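Long-range contact in SusD-like carbohydrate binding protein (Bacteroides vulgatus, PDB 3LEW), which probably binds carbohydrate at the outer membrane of the bacterium, as a SusD-family protein thought to take part in nutrient capture: residues A[116-130]-A[174-188]. Numbering follows the deposited sequence. Where two conformers were deposited one is given.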
ATOM      1  N   ARG A 116      25.155   7.863  -5.183  1.00 14.85           N
ATOM      2  CA  ARG A 116      24.243   6.882  -4.614  1.00 14.29           C
ATOM      3  C   ARG A 116      23.270   7.517  -3.623  1.00 13.64           C
ATOM      4  O   ARG A 116      22.065   7.206  -3.655  1.00 13.93           O
ATOM      5  CB  ARG A 116      25.049   5.760  -3.970  1.00 14.84           C
ATOM      6  CG  ARG A 116      24.225   4.629  -3.420  1.00 16.15           C
ATOM      7  CD  ARG A 116      23.960   4.800  -1.936  1.00 17.58           C
ATOM      8  NE  ARG A 116      25.183   4.834  -1.150  1.00 18.68           N
ATOM      9  CZ  ARG A 116      25.235   5.114   0.146  1.00 19.74           C
ATOM     10  NH1 ARG A 116      24.128   5.364   0.840  1.00 18.65           N
ATOM     11  NH2 ARG A 116      26.420   5.124   0.752  1.00 21.46           N
ATOM     12  N   ILE A 117      23.784   8.410  -2.768  1.00 13.40           N
ATOM     13  CA  ILE A 117      22.954   9.141  -1.812  1.00 12.65           C
ATOM     14  C   ILE A 117      21.947  10.077  -2.530  1.00 13.24           C
ATOM     15  O   ILE A 117      20.740  10.098  -2.199  1.00 11.80           O
ATOM     16  CB  ILE A 117      23.788   9.909  -0.783  1.00 10.96           C
ATOM     17  CG1 ILE A 117      24.554   8.913   0.112  1.00 14.35           C
ATOM     18  CG2 ILE A 117      22.885  10.808   0.107  1.00 12.62           C
ATOM     19  CD1 ILE A 117      25.628   9.536   0.926  1.00 13.56           C
ATOM     20  N   LYS A 118      22.433  10.782  -3.551  1.00 13.23           N
ATOM     21  CA  LYS A 118      21.542  11.606  -4.383  1.00 13.49           C
ATOM     22  C   LYS A 118      20.436  10.758  -5.005  1.00 14.10           C
ATOM     23  O   LYS A 118      19.247  11.126  -4.971  1.00 13.46           O
ATOM     24  CB  LYS A 118      22.363  12.291  -5.461  1.00 13.65           C
ATOM     25  CG  LYS A 118      21.566  13.202  -6.394  1.00 15.77           C
ATOM     26  CD  LYS A 118      22.471  13.869  -7.381  1.00 17.38           C
ATOM     27  CE  LYS A 118      21.687  14.842  -8.227  1.00 22.77           C
ATOM     28  NZ  LYS A 118      22.581  15.702  -9.099  1.00 26.03           N
ATOM     29  N   GLY A 119      20.797   9.576  -5.518  1.00 14.19           N
ATOM     30  CA  GLY A 119      19.816   8.659  -6.076  1.00 15.17           C
ATOM     31  C   GLY A 119      18.779   8.178  -5.074  1.00 14.90           C
ATOM     32  O   GLY A 119      17.589   8.101  -5.362  1.00 13.62           O
ATOM     33  N   GLN A 120      19.243   7.875  -3.871  1.00 13.82           N
ATOM     34  CA  GLN A 120      18.349   7.425  -2.835  1.00 13.39           C
ATOM     35  C   GLN A 120      17.327   8.539  -2.411  1.00 13.01           C
ATOM     36  O   GLN A 120      16.146   8.250  -2.151  1.00 13.34           O
ATOM     37  CB  GLN A 120      19.130   6.890  -1.638  1.00 13.36           C
ATOM     38  CG  GLN A 120      19.796   5.521  -1.901  1.00 13.86           C
ATOM     39  CD  GLN A 120      20.680   5.053  -0.779  1.00 15.46           C
ATOM     40  OE1 GLN A 120      21.399   5.860  -0.137  1.00 15.56           O
ATOM     41  NE2 GLN A 120      20.699   3.719  -0.570  1.00 15.40           N
ATOM     42  N   ALA A 121      17.802   9.773  -2.329  1.00 12.90           N
ATOM     43  CA  ALA A 121      16.958  10.932  -2.033  1.00 13.61           C
ATOM     44  C   ALA A 121      15.922  11.165  -3.119  1.00 13.92           C
ATOM     45  O   ALA A 121      14.752  11.376  -2.826  1.00 15.12           O
ATOM     46  CB  ALA A 121      17.825  12.189  -1.791  1.00 11.89           C
ATOM     47  N   LEU A 122      16.334  11.040  -4.373  1.00 13.35           N
ATOM     48  CA  LEU A 122      15.394  11.162  -5.503  1.00 14.48           C
ATOM     49  C   LEU A 122      14.369  10.047  -5.529  1.00 14.05           C
ATOM     50  O   LEU A 122      13.200  10.294  -5.827  1.00 14.31           O
ATOM     51  CB  LEU A 122      16.177  11.189  -6.840  1.00 13.51           C
ATOM     52  CG  LEU A 122      16.921  12.497  -7.193  1.00 14.24           C
ATOM     53  CD1 LEU A 122      17.976  12.271  -8.340  1.00 13.53           C
ATOM     54  CD2 LEU A 122      15.917  13.635  -7.581  1.00 15.59           C
ATOM     55  N   ALA A 123      14.793   8.810  -5.228  1.00 13.43           N
ATOM     56  CA  ALA A 123      13.896   7.643  -5.256  1.00 13.64           C
ATOM     57  C   ALA A 123      12.834   7.769  -4.158  1.00 13.42           C
ATOM     58  O   ALA A 123      11.650   7.555  -4.424  1.00 14.26           O
ATOM     59  CB  ALA A 123      14.709   6.314  -5.136  1.00 12.66           C
ATOM     60  N   LEU A 124      13.249   8.172  -2.952  1.00 13.27           N
ATOM     61  CA  LEU A 124      12.292   8.385  -1.849  1.00 14.33           C
ATOM     62  C   LEU A 124      11.340   9.521  -2.200  1.00 13.93           C
ATOM     63  O   LEU A 124      10.130   9.418  -1.974  1.00 14.17           O
ATOM     64  CB  LEU A 124      13.000   8.647  -0.523  1.00 13.81           C
ATOM     65  CG  LEU A 124      12.110   8.800   0.749  1.00 15.27           C
ATOM     66  CD1 LEU A 124      11.165   7.630   0.951  1.00 14.29           C
ATOM     67  CD2 LEU A 124      12.987   8.989   1.969  1.00 15.06           C
ATOM     68  N   ARG A 125      11.882  10.596  -2.749  1.00 12.61           N
ATOM     69  CA  ARG A 125      11.018  11.708  -3.156  1.00 13.81           C
ATOM     70  C   ARG A 125      10.012  11.240  -4.214  1.00 13.45           C
ATOM     71  O   ARG A 125       8.785  11.534  -4.142  1.00 13.82           O
ATOM     72  CB  ARG A 125      11.828  12.886  -3.645  1.00 14.09           C
ATOM     73  CG  ARG A 125      10.978  14.123  -3.863  1.00 15.65           C
ATOM     74  CD  ARG A 125      11.813  15.320  -4.308  1.00 15.30           C
ATOM     75  NE  ARG A 125      12.191  15.270  -5.727  1.00 14.71           N
ATOM     76  CZ  ARG A 125      13.016  16.152  -6.324  1.00 15.11           C
ATOM     77  NH1 ARG A 125      13.615  17.108  -5.634  1.00 13.87           N
ATOM     78  NH2 ARG A 125      13.285  16.056  -7.610  1.00 16.40           N
ATOM     79  N   GLY A 126      10.500  10.493  -5.208  1.00 12.97           N
ATOM     80  CA  GLY A 126       9.618   9.937  -6.226  1.00 13.70           C
ATOM     81  C   GLY A 126       8.523   9.044  -5.666  1.00 14.38           C
ATOM     82  O   GLY A 126       7.350   9.074  -6.119  1.00 14.39           O
ATOM     83  N   PHE A 127       8.879   8.221  -4.682  1.00 14.36           N
ATOM     84  CA  PHE A 127       7.911   7.366  -3.987  1.00 14.27           C
ATOM     85  C   PHE A 127       6.800   8.172  -3.302  1.00 14.05           C
ATOM     86  O   PHE A 127       5.629   7.766  -3.338  1.00 14.77           O
ATOM     87  CB  PHE A 127       8.616   6.499  -2.951  1.00 14.06           C
ATOM     88  CG  PHE A 127       7.692   5.646  -2.100  1.00 15.00           C
ATOM     89  CD1 PHE A 127       7.097   4.501  -2.612  1.00 16.69           C
ATOM     90  CD2 PHE A 127       7.450   5.951  -0.795  1.00 18.17           C
ATOM     91  CE1 PHE A 127       6.259   3.692  -1.836  1.00 17.46           C
ATOM     92  CE2 PHE A 127       6.606   5.147  -0.035  1.00 19.34           C
ATOM     93  CZ  PHE A 127       6.046   4.022  -0.552  1.00 16.72           C
ATOM     94  N   LEU A 128       7.170   9.305  -2.712  1.00 14.23           N
ATOM     95  CA  LEU A 128       6.208  10.133  -1.997  1.00 14.04           C
ATOM     96  C   LEU A 128       5.324  10.885  -3.004  1.00 14.19           C
ATOM     97  O   LEU A 128       4.110  11.013  -2.809  1.00 14.36           O
ATOM     98  CB  LEU A 128       6.883  11.062  -0.988  1.00 14.89           C
ATOM     99  CG  LEU A 128       7.551  10.299   0.180  1.00 15.97           C
ATOM    100  CD1 LEU A 128       8.467  11.275   1.005  1.00 18.09           C
ATOM    101  CD2 LEU A 128       6.513   9.528   1.018  1.00 16.16           C
ATOM    102  N   TYR A 129       5.874  11.310  -4.130  1.00 13.84           N
ATOM    103  CA  TYR A 129       4.993  11.882  -5.209  1.00 14.14           C
ATOM    104  C   TYR A 129       4.067  10.807  -5.814  1.00 13.56           C
ATOM    105  O   TYR A 129       2.940  11.103  -6.231  1.00 12.99           O
ATOM    106  CB  TYR A 129       5.776  12.640  -6.272  1.00 13.74           C
ATOM    107  CG  TYR A 129       6.223  14.004  -5.792  1.00 13.57           C
ATOM    108  CD1 TYR A 129       5.304  14.952  -5.363  1.00 13.13           C
ATOM    109  CD2 TYR A 129       7.587  14.330  -5.707  1.00 12.53           C
ATOM    110  CE1 TYR A 129       5.699  16.186  -4.866  1.00 13.27           C
ATOM    111  CE2 TYR A 129       7.998  15.586  -5.228  1.00 15.06           C
ATOM    112  CZ  TYR A 129       7.044  16.499  -4.774  1.00 14.37           C
ATOM    113  OH  TYR A 129       7.409  17.733  -4.257  1.00 15.01           O
ATOM    114  N   LEU A 130       4.515   9.542  -5.858  1.00 13.64           N
ATOM    115  CA  LEU A 130       3.642   8.445  -6.294  1.00 13.86           C
ATOM    116  C   LEU A 130       2.454   8.282  -5.337  1.00 15.06           C
ATOM    117  O   LEU A 130       1.310   8.073  -5.747  1.00 14.08           O
ATOM    118  CB  LEU A 130       4.394   7.129  -6.411  1.00 14.14           C
ATOM    119  CG  LEU A 130       3.598   5.868  -6.738  1.00 14.74           C
ATOM    120  CD1 LEU A 130       2.892   6.061  -8.088  1.00 16.44           C
ATOM    121  CD2 LEU A 130       4.501   4.626  -6.784  1.00 16.68           C
ATOM    122  N   TYR A 174       2.395  12.507 -11.397  1.00 14.01           N
ATOM    123  CA  TYR A 174       2.924  11.228 -11.933  1.00 14.29           C
ATOM    124  C   TYR A 174       4.256  11.428 -12.698  1.00 14.31           C
ATOM    125  O   TYR A 174       5.195  10.652 -12.508  1.00 13.58           O
ATOM    126  CB  TYR A 174       1.885  10.480 -12.779  1.00 13.93           C
ATOM    127  CG  TYR A 174       0.970   9.554 -12.002  1.00 13.01           C
ATOM    128  CD1 TYR A 174       1.476   8.454 -11.304  1.00 13.72           C
ATOM    129  CD2 TYR A 174      -0.401   9.734 -12.041  1.00 13.84           C
ATOM    130  CE1 TYR A 174       0.661   7.603 -10.598  1.00 11.78           C
ATOM    131  CE2 TYR A 174      -1.248   8.876 -11.333  1.00 12.50           C
ATOM    132  CZ  TYR A 174      -0.705   7.799 -10.647  1.00 12.12           C
ATOM    133  OH  TYR A 174      -1.505   6.926  -9.951  1.00 14.09           O
ATOM    134  N   ALA A 175       4.355  12.445 -13.560  1.00 13.24           N
ATOM    135  CA  ALA A 175       5.549  12.675 -14.347  1.00 12.69           C
ATOM    136  C   ALA A 175       6.756  13.000 -13.434  1.00 13.34           C
ATOM    137  O   ALA A 175       7.875  12.578 -13.696  1.00 13.33           O
ATOM    138  CB  ALA A 175       5.329  13.789 -15.407  1.00 12.60           C
ATOM    139  N   GLN A 176       6.489  13.753 -12.363  1.00 13.56           N
ATOM    140  CA  GLN A 176       7.510  14.104 -11.376  1.00 13.85           C
ATOM    141  C   GLN A 176       8.013  12.842 -10.683  1.00 14.17           C
ATOM    142  O   GLN A 176       9.209  12.649 -10.569  1.00 14.01           O
ATOM    143  CB  GLN A 176       6.941  15.089 -10.327  1.00 14.71           C
ATOM    144  CG  GLN A 176       7.952  15.566  -9.266  1.00 15.76           C
ATOM    145  CD  GLN A 176       9.063  16.379  -9.880  1.00 19.44           C
ATOM    146  OE1 GLN A 176       8.795  17.317 -10.648  1.00 19.51           O
ATOM    147  NE2 GLN A 176      10.318  16.029  -9.579  1.00 24.31           N
ATOM    148  N   SER A 177       7.107  11.969 -10.285  1.00 13.38           N
ATOM    149  CA  SER A 177       7.494  10.708  -9.638  1.00 14.17           C
ATOM    150  C   SER A 177       8.395   9.876 -10.543  1.00 14.26           C
ATOM    151  O   SER A 177       9.519   9.463 -10.163  1.00 13.78           O
ATOM    152  CB  SER A 177       6.244   9.915  -9.279  1.00 14.83           C
ATOM    153  OG  SER A 177       6.554   8.658  -8.714  1.00 15.72           O
ATOM    154  N   ILE A 178       7.927   9.651 -11.767  1.00 13.98           N
ATOM    155  CA  ILE A 178       8.652   8.844 -12.735  1.00 13.16           C
ATOM    156  C   ILE A 178      10.003   9.481 -13.058  1.00 13.58           C
ATOM    157  O   ILE A 178      11.024   8.771 -13.058  1.00 13.99           O
ATOM    158  CB  ILE A 178       7.824   8.575 -13.966  1.00 13.06           C
ATOM    159  CG1 ILE A 178       6.626   7.670 -13.615  1.00 14.19           C
ATOM    160  CG2 ILE A 178       8.639   7.923 -15.093  1.00 14.38           C
ATOM    161  CD1 ILE A 178       5.537   7.654 -14.697  1.00 13.82           C
ATOM    162  N   ASN A 179      10.045  10.807 -13.250  1.00 13.29           N
ATOM    163  CA  ASN A 179      11.318  11.446 -13.532  1.00 14.80           C
ATOM    164  C   ASN A 179      12.341  11.324 -12.409  1.00 14.50           C
ATOM    165  O   ASN A 179      13.529  11.042 -12.673  1.00 15.13           O
ATOM    166  CB  ASN A 179      11.133  12.897 -13.897  1.00 15.31           C
ATOM    167  CG  ASN A 179      12.328  13.460 -14.602  1.00 20.90           C
ATOM    168  OD1 ASN A 179      12.633  13.099 -15.769  1.00 27.21           O
ATOM    169  ND2 ASN A 179      13.017  14.367 -13.932  1.00 24.08           N
ATOM    170  N   ASP A 180      11.897  11.527 -11.170  1.00 14.51           N
ATOM    171  CA  ASP A 180      12.761  11.353  -9.998  1.00 14.68           C
ATOM    172  C   ASP A 180      13.314   9.939  -9.941  1.00 14.27           C
ATOM    173  O   ASP A 180      14.496   9.751  -9.684  1.00 13.18           O
ATOM    174  CB  ASP A 180      11.980  11.622  -8.695  1.00 15.00           C
ATOM    175  CG  ASP A 180      11.709  13.098  -8.424  1.00 20.33           C
ATOM    176  OD1 ASP A 180      12.243  13.963  -9.174  1.00 21.70           O
ATOM    177  OD2 ASP A 180      10.936  13.372  -7.435  1.00 23.01           O
ATOM    178  N   LEU A 181      12.459   8.950 -10.160  1.00 13.69           N
ATOM    179  CA  LEU A 181      12.858   7.550 -10.087  1.00 13.57           C
ATOM    180  C   LEU A 181      13.795   7.134 -11.271  1.00 14.85           C
ATOM    181  O   LEU A 181      14.772   6.379 -11.077  1.00 14.95           O
ATOM    182  CB  LEU A 181      11.609   6.675 -10.038  1.00 13.20           C
ATOM    183  CG  LEU A 181      10.867   6.715  -8.686  1.00 14.44           C
ATOM    184  CD1 LEU A 181       9.392   6.310  -8.844  1.00 14.58           C
ATOM    185  CD2 LEU A 181      11.535   5.836  -7.634  1.00 14.03           C
ATOM    186  N   GLU A 182      13.583   7.721 -12.459  1.00 14.08           N
ATOM    187  CA  GLU A 182      14.454   7.425 -13.590  1.00 14.31           C
ATOM    188  C   GLU A 182      15.811   8.060 -13.345  1.00 15.29           C
ATOM    189  O   GLU A 182      16.825   7.490 -13.725  1.00 16.35           O
ATOM    190  CB  GLU A 182      13.856   7.896 -14.947  1.00 14.36           C
ATOM    191  CG  GLU A 182      12.667   7.023 -15.355  1.00 15.54           C
ATOM    192  CD  GLU A 182      12.033   7.429 -16.646  1.00 18.37           C
ATOM    193  OE1 GLU A 182      12.118   8.648 -17.010  1.00 18.21           O
ATOM    194  OE2 GLU A 182      11.495   6.521 -17.323  1.00 18.38           O
ATOM    195  N   GLU A 183      15.833   9.255 -12.751  1.00 15.33           N
ATOM    196  CA  GLU A 183      17.124   9.879 -12.378  1.00 16.51           C
ATOM    197  C   GLU A 183      17.873   9.050 -11.322  1.00 14.97           C
ATOM    198  O   GLU A 183      19.085   8.862 -11.415  1.00 14.31           O
ATOM    199  CB  GLU A 183      16.892  11.285 -11.857  1.00 17.52           C
ATOM    200  CG  GLU A 183      16.656  12.226 -12.985  1.00 24.50           C
ATOM    201  CD  GLU A 183      16.511  13.711 -12.588  1.00 34.80           C
ATOM    202  OE1 GLU A 183      16.675  14.063 -11.379  1.00 36.83           O
ATOM    203  OE2 GLU A 183      16.218  14.524 -13.528  1.00 41.60           O
ATOM    204  N   ALA A 184      17.130   8.548 -10.334  1.00 14.50           N
ATOM    205  CA  ALA A 184      17.689   7.633  -9.325  1.00 14.93           C
ATOM    206  C   ALA A 184      18.255   6.359  -9.933  1.00 14.94           C
ATOM    207  O   ALA A 184      19.304   5.870  -9.503  1.00 13.86           O
ATOM    208  CB  ALA A 184      16.648   7.296  -8.281  1.00 13.16           C
ATOM    209  N   LEU A 185      17.535   5.795 -10.891  1.00 14.97           N
ATOM    210  CA  LEU A 185      17.994   4.566 -11.533  1.00 15.82           C
ATOM    211  C   LEU A 185      19.373   4.723 -12.172  1.00 16.29           C
ATOM    212  O   LEU A 185      20.172   3.803 -12.148  1.00 15.86           O
ATOM    213  CB  LEU A 185      16.997   4.070 -12.574  1.00 15.89           C
ATOM    214  CG  LEU A 185      17.216   2.667 -13.131  1.00 18.91           C
ATOM    215  CD1 LEU A 185      16.949   1.650 -12.062  1.00 18.87           C
ATOM    216  CD2 LEU A 185      16.271   2.439 -14.346  1.00 18.86           C
ATOM    217  N   GLU A 186      19.636   5.862 -12.789  1.00 16.85           N
ATOM    218  CA  GLU A 186      20.929   6.139 -13.408  0.50 17.20           C
ATOM    219  C   GLU A 186      22.042   6.351 -12.374  1.00 17.17           C
ATOM    220  O   GLU A 186      23.218   6.071 -12.631  1.00 18.31           O
ATOM    221  CB  GLU A 186      20.796   7.365 -14.309  0.50 17.41           C
ATOM    222  CG  GLU A 186      22.064   7.771 -15.073  0.50 19.20           C
ATOM    223  CD  GLU A 186      22.478   6.795 -16.175  0.50 23.09           C
ATOM    224  OE1 GLU A 186      21.763   5.798 -16.441  0.50 23.35           O
ATOM    225  OE2 GLU A 186      23.548   7.041 -16.785  0.50 24.90           O
ATOM    226  N   LEU A 187      21.676   6.896 -11.224  1.00 16.39           N
ATOM    227  CA  LEU A 187      22.631   7.270 -10.179  1.00 16.10           C
ATOM    228  C   LEU A 187      23.042   6.117  -9.267  1.00 17.30           C
ATOM    229  O   LEU A 187      24.173   6.079  -8.816  1.00 17.23           O
ATOM    230  CB  LEU A 187      22.071   8.406  -9.314  1.00 14.73           C
ATOM    231  CG  LEU A 187      22.074   9.795  -9.958  1.00 16.15           C
ATOM    232  CD1 LEU A 187      21.107  10.773  -9.237  1.00 16.52           C
ATOM    233  CD2 LEU A 187      23.527  10.353 -10.012  1.00 14.26           C
ATOM    234  N   ILE A 188      22.130   5.194  -8.973  1.00 17.69           N
ATOM    235  CA  ILE A 188      22.480   4.080  -8.093  1.00 18.94           C
ATOM    236  C   ILE A 188      23.020   2.913  -8.925  1.00 19.48           C
ATOM    237  O   ILE A 188      22.301   2.311  -9.675  1.00 20.85           O
ATOM    238  CB  ILE A 188      21.298   3.658  -7.212  1.00 18.18           C
ATOM    239  CG1 ILE A 188      20.709   4.854  -6.450  1.00 18.94           C
ATOM    240  CG2 ILE A 188      21.715   2.519  -6.225  1.00 17.52           C
ATOM    241  CD1 ILE A 188      19.371   4.552  -5.661  1.00 17.03           C
TER
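Gly-119 meets Ala-184 and Gly-126 meets Ser-177 where helix 111-135 runs against helix 170-187, their local axes 7.7 Å apart and 158° from parallel in direction. So close an antiparallel approach is consistent with the two glycines: a CB on Gly-119 would clash with Ile-188 CG1, and one on Gly-126 with Leu-181 CG. Ala-184 CB packs 3.2 Å from Gly-119 O. Between the glycines, Leu-122 enters as a knob among Asp-180, Glu-183, Ala-184 and Leu-187, its CD1 3.6 Å from Leu-187 CD1.

Asp-180 is the reciprocal knob, set among Leu-122, Arg-125, Gly-126 and Tyr-129. Arg-125 grips its carboxylate side-on, NE to Asp-180 OD2 and NH2 to Asp-180 OD1, each 2.8 Å and nearly straight. The oxygens lie in the guanidinium plane, yet the nitrogens come from above the carboxylate plane, the two planes being 45° apart. The bend at chi3 (78°) turns the otherwise extended arginine chain back to Asp-180, while NH1 bonds Asn-98 on helix 81-103. A lysine in its place, with a single nitrogen, would probably leave one Asp-180 oxygen without its charged mate and Asn-98 without its partner. Gln-176 NE2 adds a weak bond to Asp-180 OD1, and Gln-176 CG lies over a face of the Tyr-129 ring in a CH-pi contact, 4.2 Å from the centroid.

Ser-177 OG donates to Gly-126 O over 2.7 Å, from above the carbonyl plane. It arrives on the opposite face of that carbonyl from Leu-130 N, so one oxygen serves both helix and neighbour.

Within this TPR-clan helical region, the chemistry thus implies glycine-permitted close packing whose buried ion pair probably fixes the helices' alignment and, through Asn-98, ties in a third helix.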